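Local coordinates for T CELL surface glycoprotein CD4 (Rattus norvegicus, PDB 1CID) that is a T-cell surface glycoprotein that, as CD4 generally, probably acts as a co-receptor in antigen recognition, at residues Thr4-Glu9 / Asn103-Lys108; Ser60-Gln65 / Leu74-Val79; Cys119-Pro124 / Gln145-Gln150. One frame throughout, in Å; residues are numbered along the deposited sequence.

Interaction 1: Thr4-Glu9 / Asn103-Lys108; sequences TAYKSE and NLVVMK
Asn-103 opens the contact beside Thr-4. Its ND2 lies 3.1 Å from Thr-4 OG1 and donates a hydrogen bond to Ile-3 O. Asn-103 O takes a weak bond from Ala-5 N. Leu-104 turns to the other face of the sheet, near Ala-5. Val-105 is gripped twice: its N donates to Ala-5 O at 2.8 Å, and its O accepts from Lys-7 N at 3.0 Å. Its CG1 sits 3.5 Å from Tyr-6 CE1. Thr-4 CG2, anti to its own backbone N, lies over one face of the Tyr-6 ring, toward the rim, and reaches Val-105 CG1 at 3.8 Å. An alanine at Thr-4 would probably leave that ring face and Val-105 CG1 without their methyl partner. Val-106 is on the same face as Lys-7, its CG1 near Lys-7 O. Met-107 N donates to Lys-7 O at 3.0 Å. Lys-108 NZ closes with a salt bridge to Glu-9 OE1 at 3.5 Å. The strands run parallel, 19° apart, as the A (A') and G strands do in a V-type immunoglobulin domain. Strand 97-110 also pairs with strands 85-92 and 116-122, while Tyr-6, Val-105 and Met-107 face strand 168-176.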
loop_
_atom_site.group_PDB
_atom_site.type_symbol
_atom_site.label_atom_id
_atom_site.label_comp_id
_atom_site.label_asym_id
_atom_site.label_seq_id
_atom_site.Cartn_x
_atom_site.Cartn_y
_atom_site.Cartn_z
ATOM N N THR A 4 5.867 -2.701 -4.184
ATOM C CA THR A 4 5.275 -1.596 -3.380
ATOM C C THR A 4 3.998 -1.139 -4.066
ATOM O O THR A 4 4.010 -1.234 -5.270
ATOM C CB THR A 4 6.093 -0.404 -2.916
ATOM O OG1 THR A 4 7.259 -1.063 -2.329
ATOM C CG2 THR A 4 5.265 0.441 -1.939
ATOM N N ALA A 5 3.062 -0.835 -3.216
ATOM C CA ALA A 5 1.775 -0.439 -3.791
ATOM C C ALA A 5 1.547 0.870 -3.044
ATOM O O ALA A 5 1.746 0.857 -1.833
ATOM C CB ALA A 5 0.613 -1.330 -3.757
ATOM N N TYR A 6 1.277 1.780 -4.012
ATOM C CA TYR A 6 1.014 3.194 -3.547
ATOM C C TYR A 6 -0.456 3.575 -3.678
ATOM O O TYR A 6 -0.928 3.498 -4.839
ATOM C CB TYR A 6 1.918 4.062 -4.350
ATOM C CG TYR A 6 3.421 3.844 -4.175
ATOM C CD1 TYR A 6 4.012 4.542 -3.106
ATOM C CD2 TYR A 6 4.201 3.055 -5.017
ATOM C CE1 TYR A 6 5.320 4.492 -2.767
ATOM C CE2 TYR A 6 5.565 2.976 -4.753
ATOM C CZ TYR A 6 6.059 3.663 -3.626
ATOM O OH TYR A 6 7.447 3.505 -3.458
ATOM N N LYS A 7 -1.153 3.899 -2.596
ATOM C CA LYS A 7 -2.569 4.139 -2.709
ATOM C C LYS A 7 -3.134 5.268 -1.886
ATOM O O LYS A 7 -2.621 5.678 -0.830
ATOM C CB LYS A 7 -3.296 2.840 -2.229
ATOM C CG LYS A 7 -2.728 1.705 -3.106
ATOM C CD LYS A 7 -3.618 1.480 -4.258
ATOM C CE LYS A 7 -3.041 0.846 -5.478
ATOM N NZ LYS A 7 -4.119 1.148 -6.500
ATOM N N SER A 8 -4.276 5.779 -2.342
ATOM C CA SER A 8 -4.949 6.872 -1.644
ATOM C C SER A 8 -5.996 6.033 -0.852
ATOM O O SER A 8 -6.596 5.011 -1.219
ATOM C CB SER A 8 -5.553 8.066 -2.335
ATOM O OG SER A 8 -5.057 8.284 -3.658
ATOM N N GLU A 9 -6.121 6.693 0.279
ATOM C CA GLU A 9 -7.033 6.053 1.164
ATOM C C GLU A 9 -8.346 5.794 0.532
ATOM O O GLU A 9 -8.843 6.660 -0.178
ATOM C CB GLU A 9 -7.129 7.107 2.208
ATOM C CG GLU A 9 -7.545 6.321 3.438
ATOM C CD GLU A 9 -7.897 7.254 4.526
ATOM O OE1 GLU A 9 -8.518 8.278 4.102
ATOM O OE2 GLU A 9 -7.578 6.983 5.665
ATOM N N ASN A 103 4.747 -4.401 0.283
ATOM C CA ASN A 103 4.545 -3.125 1.002
ATOM C C ASN A 103 3.369 -2.263 0.479
ATOM O O ASN A 103 3.052 -2.453 -0.688
ATOM C CB ASN A 103 5.732 -2.223 1.110
ATOM C CG ASN A 103 7.114 -2.764 1.248
ATOM O OD1 ASN A 103 7.782 -2.808 2.287
ATOM N ND2 ASN A 103 7.491 -3.159 0.007
ATOM N N LEU A 104 2.983 -1.462 1.478
ATOM C CA LEU A 104 1.881 -0.595 1.159
ATOM C C LEU A 104 2.092 0.766 1.811
ATOM O O LEU A 104 2.069 0.707 3.043
ATOM C CB LEU A 104 0.666 -1.293 1.677
ATOM C CG LEU A 104 -0.542 -0.350 1.683
ATOM C CD1 LEU A 104 -1.133 -0.412 0.280
ATOM C CD2 LEU A 104 -1.516 -0.868 2.711
ATOM N N VAL A 105 2.238 1.723 0.827
ATOM C CA VAL A 105 2.351 3.121 1.346
ATOM C C VAL A 105 1.012 3.811 0.923
ATOM O O VAL A 105 0.743 3.604 -0.260
ATOM C CB VAL A 105 3.552 3.994 1.113
ATOM C CG1 VAL A 105 4.767 3.286 0.494
ATOM C CG2 VAL A 105 3.361 5.266 0.311
ATOM N N VAL A 106 0.339 4.490 1.845
ATOM C CA VAL A 106 -0.900 5.225 1.863
ATOM C C VAL A 106 -0.829 6.754 2.109
ATOM O O VAL A 106 -0.282 7.261 3.064
ATOM C CB VAL A 106 -1.917 4.720 2.904
ATOM C CG1 VAL A 106 -3.263 5.418 2.823
ATOM C CG2 VAL A 106 -2.146 3.271 2.638
ATOM N N MET A 107 -1.531 7.474 1.244
ATOM C CA MET A 107 -1.645 8.928 1.212
ATOM C C MET A 107 -3.052 9.381 1.597
ATOM O O MET A 107 -4.003 8.749 1.099
ATOM C CB MET A 107 -1.472 9.463 -0.211
ATOM C CG MET A 107 -1.402 10.955 -0.346
ATOM S SD MET A 107 -0.792 11.621 -1.877
ATOM C CE MET A 107 0.944 11.481 -2.004
ATOM N N LYS A 108 -3.049 10.428 2.372
ATOM C CA LYS A 108 -4.347 11.030 2.784
ATOM C C LYS A 108 -4.340 12.579 2.673
ATOM O O LYS A 108 -3.631 13.250 3.470
ATOM C CB LYS A 108 -4.781 10.683 4.200
ATOM C CG LYS A 108 -6.254 11.188 4.578
ATOM C CD LYS A 108 -6.609 11.226 6.023
ATOM C CE LYS A 108 -7.930 11.757 6.481
ATOM N NZ LYS A 108 -9.240 11.178 5.976
#

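Interaction 2: Ser60-Gln65 / Leu74-Val79; sequences SNPKFQ and LQIPQV
The short pairing of strands 65-66 and 73-76, the D and E strands of a V-type immunoglobulin domain, brings Gln-65 against Gln-75. They form one antiparallel hydrogen-bonded pair. Gln-75 N donates to Gln-65 O at 2.8 Å. The return bond, from Gln-65 N to Gln-75 O, is weak at 3.2 Å. Before this pair the chain of residues 60-65 is irregular, with a cis peptide bond ahead of Pro-62.

Phe-64 carries the apolar part. Its CG is anti to the carbonyl carbon (chi1 -66°), and its side chain runs alongside those of Leu-74 and Ile-76, all pointing the same way. Leu-74 CD2 sits 3.9 Å from Phe-64 CD1, and it is equally near the CB of that residue. Ile-76 CG2 approaches the ring at its edge, 4.2 Å from Phe-64 CE1. Pro-62 CG lies 3.7 Å above one face of the ring, toward the rim. Pro-62 also meets Ile-76, with CG 4.1 Å from Ile-76 CD1. Trp-32 adds an edge-to-face contact to the same ring, and Phe-15 of strand 13-16 packs on Leu-74 and Ile-76.

The glutamines lie on the other side. Gln-65 NE2 comes 3.5 Å from Pro-77 CG. Gln-75 CG rests near Gln-65 CB.

Pro-77 follows Ile-76 and has no N-H to donate, which is consistent with the pairing ending here. One good bond and one weak bond hold the backbones together. The buried Pro-62, Phe-64, Leu-74 and Ile-76 supply hydrophobic contact, while the side-chain amide of the exposed Gln-65 lies against Pro-77.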
loop_
_atom_site.group_PDB
_atom_site.type_symbol
_atom_site.label_atom_id
_atom_site.label_comp_id
_atom_site.label_asym_id
_atom_site.label_seq_id
_atom_site.Cartn_x
_atom_site.Cartn_y
_atom_site.Cartn_z
ATOM N N SER A 60 -8.926 -11.102 10.074
ATOM C CA SER A 60 -9.965 -10.114 9.740
ATOM C C SER A 60 -9.548 -8.627 9.864
ATOM O O SER A 60 -10.468 -7.752 9.685
ATOM C CB SER A 60 -11.255 -10.431 10.543
ATOM O OG SER A 60 -11.411 -11.297 11.656
ATOM N N ASN A 61 -8.268 -8.294 10.152
ATOM C CA ASN A 61 -7.960 -6.857 10.280
ATOM C C ASN A 61 -6.586 -6.493 9.845
ATOM O O ASN A 61 -5.872 -6.724 10.794
ATOM C CB ASN A 61 -8.340 -6.357 11.652
ATOM C CG ASN A 61 -8.003 -4.899 11.866
ATOM O OD1 ASN A 61 -7.025 -4.585 12.534
ATOM N ND2 ASN A 61 -8.788 -4.024 11.289
ATOM N N PRO A 62 -6.441 -5.923 8.645
ATOM C CA PRO A 62 -7.318 -5.621 7.521
ATOM C C PRO A 62 -7.992 -6.798 6.824
ATOM O O PRO A 62 -7.338 -7.854 6.988
ATOM C CB PRO A 62 -6.467 -4.971 6.442
ATOM C CG PRO A 62 -5.098 -5.517 6.719
ATOM C CD PRO A 62 -5.119 -5.468 8.198
ATOM N N LYS A 63 -9.068 -6.789 6.074
ATOM C CA LYS A 63 -9.561 -8.052 5.470
ATOM C C LYS A 63 -8.865 -8.370 4.152
ATOM O O LYS A 63 -9.279 -7.957 3.060
ATOM C CB LYS A 63 -11.076 -8.120 5.290
ATOM C CG LYS A 63 -11.846 -9.384 5.645
ATOM C CD LYS A 63 -13.370 -9.373 5.668
ATOM C CE LYS A 63 -14.148 -8.952 6.912
ATOM N NZ LYS A 63 -14.762 -7.604 6.809
ATOM N N PHE A 64 -7.794 -9.136 4.213
ATOM C CA PHE A 64 -6.971 -9.609 3.083
ATOM C C PHE A 64 -7.950 -10.415 2.261
ATOM O O PHE A 64 -8.880 -10.959 2.849
ATOM C CB PHE A 64 -5.823 -10.312 3.677
ATOM C CG PHE A 64 -4.803 -9.615 4.483
ATOM C CD1 PHE A 64 -4.119 -8.541 3.936
ATOM C CD2 PHE A 64 -4.389 -10.071 5.741
ATOM C CE1 PHE A 64 -3.094 -7.851 4.594
ATOM C CE2 PHE A 64 -3.364 -9.450 6.450
ATOM C CZ PHE A 64 -2.728 -8.318 5.864
ATOM N N GLN A 65 -7.899 -10.501 0.976
ATOM C CA GLN A 65 -8.797 -11.274 0.156
ATOM C C GLN A 65 -7.851 -12.027 -0.788
ATOM O O GLN A 65 -7.040 -11.236 -1.309
ATOM C CB GLN A 65 -9.609 -10.635 -0.931
ATOM C CG GLN A 65 -11.060 -11.035 -0.649
ATOM C CD GLN A 65 -11.697 -9.657 -0.466
ATOM O OE1 GLN A 65 -12.619 -9.296 -1.194
ATOM N NE2 GLN A 65 -11.102 -8.946 0.507
ATOM N N LEU A 74 -3.332 -11.154 -3.939
ATOM C CA LEU A 74 -3.774 -10.886 -2.569
ATOM C C LEU A 74 -4.279 -9.468 -2.719
ATOM O O LEU A 74 -3.698 -8.643 -3.401
ATOM C CB LEU A 74 -2.612 -11.183 -1.689
ATOM C CG LEU A 74 -2.301 -10.478 -0.389
ATOM C CD1 LEU A 74 -1.565 -9.186 -0.758
ATOM C CD2 LEU A 74 -3.556 -10.269 0.460
ATOM N N GLN A 75 -5.371 -9.130 -2.106
ATOM C CA GLN A 75 -5.871 -7.725 -2.374
ATOM C C GLN A 75 -6.192 -7.105 -1.076
ATOM O O GLN A 75 -7.037 -7.836 -0.555
ATOM C CB GLN A 75 -6.878 -8.214 -3.395
ATOM C CG GLN A 75 -8.316 -8.015 -3.592
ATOM C CD GLN A 75 -8.646 -6.527 -3.505
ATOM O OE1 GLN A 75 -8.466 -5.916 -2.442
ATOM N NE2 GLN A 75 -9.087 -5.931 -4.609
ATOM N N ILE A 76 -5.658 -6.057 -0.522
ATOM C CA ILE A 76 -6.145 -5.490 0.788
ATOM C C ILE A 76 -7.229 -4.574 0.258
ATOM O O ILE A 76 -6.899 -3.856 -0.688
ATOM C CB ILE A 76 -5.052 -5.051 1.762
ATOM C CG1 ILE A 76 -5.288 -3.607 2.231
ATOM C CG2 ILE A 76 -3.545 -5.225 1.380
ATOM C CD1 ILE A 76 -4.323 -3.243 3.422
ATOM N N PRO A 77 -8.494 -4.586 0.673
ATOM C CA PRO A 77 -9.543 -3.858 -0.051
ATOM C C PRO A 77 -10.120 -2.472 0.104
ATOM O O PRO A 77 -10.929 -2.008 -0.798
ATOM C CB PRO A 77 -10.649 -4.993 0.011
ATOM C CG PRO A 77 -10.489 -5.627 1.347
ATOM C CD PRO A 77 -9.027 -5.438 1.772
ATOM N N GLN A 78 -9.754 -1.776 1.164
ATOM C CA GLN A 78 -10.363 -0.400 1.287
ATOM C C GLN A 78 -9.343 0.080 2.292
ATOM O O GLN A 78 -9.591 0.008 3.455
ATOM C CB GLN A 78 -11.803 -0.436 1.489
ATOM C CG GLN A 78 -12.823 0.290 2.220
ATOM C CD GLN A 78 -13.050 0.626 3.673
ATOM O OE1 GLN A 78 -13.075 -0.108 4.718
ATOM N NE2 GLN A 78 -13.342 1.967 3.920
ATOM N N VAL A 79 -8.214 0.417 1.652
ATOM C CA VAL A 79 -7.003 0.929 2.275
ATOM C C VAL A 79 -7.172 2.049 3.260
ATOM O O VAL A 79 -8.155 2.793 3.256
ATOM C CB VAL A 79 -6.041 1.184 1.141
ATOM C CG1 VAL A 79 -5.083 2.341 0.957
ATOM C CG2 VAL A 79 -5.245 -0.059 1.504
#

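Interaction 3: Cys119-Pro124 / Gln145-Gln150; sequences CEVMGP and QEKVIQ
The flat groups that meet between Cys-119-Pro-124 and Gln-145-Gln-150 are peptide units, and no aromatic ring takes part. Cys-119 and Ile-149 lie on one face of the paired strands, and Glu-120 and Val-148 on the other. The peptides themselves join through N-H and C=O groups. This is the antiparallel pairing of the B and E strands in an immunoglobulin C2-set domain, with axes 4.9 Å apart.

Cys-119 and Ile-149 form a hydrogen-bonded pair. Cys-119 N donates to Ile-149 O at 3.0 Å, and Ile-149 N donates back to Cys-119 O at 3.1 Å. Val-121 N then binds Lys-147 O, also at 3.1 Å. Glu-120 and Val-148 make the non-hydrogen-bonded pair between.

On the inner face, Cys-119 CB touches Ile-149 CG1. The sulfur is anti to the backbone N (chi1 168°) and is joined in a disulfide to Cys-161, the bond that links the two sheets of the domain. Ile-149 also packs on Leu-131 and Leu-133. On the outer face, Val-148 CG2 lies 3.6 Å from Glu-120 CB.

Lys-147 is extended beyond CG and reaches past Val-121 to Gly-123. Lys-147 NZ makes a salt bridge with Glu-35. It ends 2.5 Å from Gly-123 O, too short for a normal hydrogen bond, so the detail of this bond is doubtful. Gly-123 has backbone angles at which a CB would jam against the carbonyl O of Met-122. Lys-147 CG meets Val-121 CG1 at 4.1 Å, the two side chains crossing at about a right angle.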
loop_
_atom_site.group_PDB
_atom_site.type_symbol
_atom_site.label_atom_id
_atom_site.label_comp_id
_atom_site.label_asym_id
_atom_site.label_seq_id
_atom_site.Cartn_x
_atom_site.Cartn_y
_atom_site.Cartn_z
ATOM N N CYS A 119 -1.374 16.925 3.688
ATOM C CA CYS A 119 -1.228 15.711 2.890
ATOM C C CYS A 119 -0.340 14.871 3.756
ATOM O O CYS A 119 0.604 15.550 4.163
ATOM C CB CYS A 119 -0.676 16.130 1.613
ATOM S SG CYS A 119 -0.108 14.789 0.626
ATOM N N GLU A 120 -0.729 13.633 4.085
ATOM C CA GLU A 120 0.164 12.812 4.882
ATOM C C GLU A 120 0.132 11.412 4.239
ATOM O O GLU A 120 -0.877 11.012 3.665
ATOM C CB GLU A 120 -0.040 12.427 6.282
ATOM C CG GLU A 120 -1.495 12.284 6.611
ATOM C CD GLU A 120 -1.634 12.246 8.148
ATOM O OE1 GLU A 120 -0.761 11.522 8.701
ATOM O OE2 GLU A 120 -2.638 13.001 8.495
ATOM N N VAL A 121 1.314 10.851 4.412
ATOM C CA VAL A 121 1.578 9.490 3.871
ATOM C C VAL A 121 2.062 8.543 4.972
ATOM O O VAL A 121 2.681 8.981 5.987
ATOM C CB VAL A 121 2.560 9.772 2.724
ATOM C CG1 VAL A 121 4.034 9.674 3.029
ATOM C CG2 VAL A 121 2.433 8.842 1.541
ATOM N N MET A 122 1.851 7.253 4.886
ATOM C CA MET A 122 2.348 6.369 5.954
ATOM C C MET A 122 2.821 5.049 5.392
ATOM O O MET A 122 2.174 4.572 4.450
ATOM C CB MET A 122 1.292 6.032 6.952
ATOM C CG MET A 122 1.986 6.157 8.306
ATOM S SD MET A 122 0.485 6.644 9.291
ATOM C CE MET A 122 1.009 8.405 9.332
ATOM N N GLY A 123 3.873 4.530 5.972
ATOM C CA GLY A 123 4.323 3.216 5.407
ATOM C C GLY A 123 5.759 3.462 4.991
ATOM O O GLY A 123 6.283 4.568 5.179
ATOM N N PRO A 124 6.351 2.448 4.405
ATOM C CA PRO A 124 7.741 2.420 3.926
ATOM C C PRO A 124 8.235 3.301 2.777
ATOM O O PRO A 124 8.270 2.993 1.537
ATOM C CB PRO A 124 8.009 0.946 3.539
ATOM C CG PRO A 124 6.688 0.257 3.430
ATOM C CD PRO A 124 5.702 1.127 4.215
ATOM N N GLN A 145 10.552 17.501 2.743
ATOM C CA GLN A 145 11.054 16.104 2.819
ATOM C C GLN A 145 10.755 15.421 4.157
ATOM O O GLN A 145 11.572 14.939 4.961
ATOM C CB GLN A 145 12.495 16.339 2.480
ATOM C CG GLN A 145 13.238 15.076 2.148
ATOM C CD GLN A 145 14.667 15.534 1.846
ATOM O OE1 GLN A 145 15.058 15.262 0.709
ATOM N NE2 GLN A 145 15.383 16.188 2.779
ATOM N N GLU A 146 9.483 15.345 4.411
ATOM C CA GLU A 146 8.732 14.840 5.501
ATOM C C GLU A 146 7.547 13.994 5.045
ATOM O O GLU A 146 7.382 13.646 3.860
ATOM C CB GLU A 146 8.205 15.970 6.334
ATOM C CG GLU A 146 9.160 16.978 6.927
ATOM C CD GLU A 146 8.408 18.243 7.314
ATOM O OE1 GLU A 146 7.907 19.041 6.490
ATOM O OE2 GLU A 146 8.285 18.427 8.564
ATOM N N LYS A 147 6.801 13.604 6.096
ATOM C CA LYS A 147 5.687 12.672 5.868
ATOM C C LYS A 147 4.356 13.357 6.054
ATOM O O LYS A 147 3.303 12.747 5.752
ATOM C CB LYS A 147 5.860 11.429 6.718
ATOM C CG LYS A 147 6.599 10.196 6.177
ATOM C CD LYS A 147 6.492 8.936 7.057
ATOM C CE LYS A 147 6.896 7.758 6.159
ATOM N NZ LYS A 147 6.371 6.507 6.776
ATOM N N VAL A 148 4.405 14.585 6.522
ATOM C CA VAL A 148 3.140 15.312 6.521
ATOM C C VAL A 148 3.458 16.780 6.217
ATOM O O VAL A 148 4.152 17.406 7.038
ATOM C CB VAL A 148 2.349 14.949 7.730
ATOM C CG1 VAL A 148 2.958 15.424 9.010
ATOM C CG2 VAL A 148 0.978 15.613 7.599
ATOM N N ILE A 149 3.008 17.257 5.047
ATOM C CA ILE A 149 3.191 18.676 4.756
ATOM C C ILE A 149 1.834 19.359 4.865
ATOM O O ILE A 149 0.891 18.623 4.665
ATOM C CB ILE A 149 3.799 18.913 3.383
ATOM C CG1 ILE A 149 2.874 18.220 2.391
ATOM C CG2 ILE A 149 5.203 18.368 3.642
ATOM C CD1 ILE A 149 3.421 18.166 0.948
ATOM N N GLN A 150 1.865 20.635 5.102
ATOM C CA GLN A 150 0.626 21.408 5.330
ATOM C C GLN A 150 0.648 22.676 4.514
ATOM O O GLN A 150 1.785 23.066 4.239
ATOM C CB GLN A 150 0.573 21.600 6.848
ATOM C CG GLN A 150 -0.668 22.086 7.530
ATOM C CD GLN A 150 -0.449 23.516 8.001
ATOM O OE1 GLN A 150 -0.418 24.425 7.126
ATOM N NE2 GLN A 150 -0.244 23.719 9.317
#

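Overall arrangement
The three contacts follow the rod from one domain into the next. Interaction 2 lies in the first domain, interaction 3 in the second, and interaction 1 between them near the centre of the chain. Interactions 1 and 2 have centres 13 Å apart and share packing: Val-106 CG2 lies 3.5 Å from Val-79 CG1, and Leu-104 CD2 lies 3.7 Å from Ile-76 CD1. Interactions 1 and 3, centres 11 Å apart, share one sheet. Met-122 N is 2.8 Å from Val-106 O, a probable hydrogen bond. Strand 97-110 thus serves both domains. Interactions 2 and 3 do not touch; their nearest atoms are about 8 Å apart.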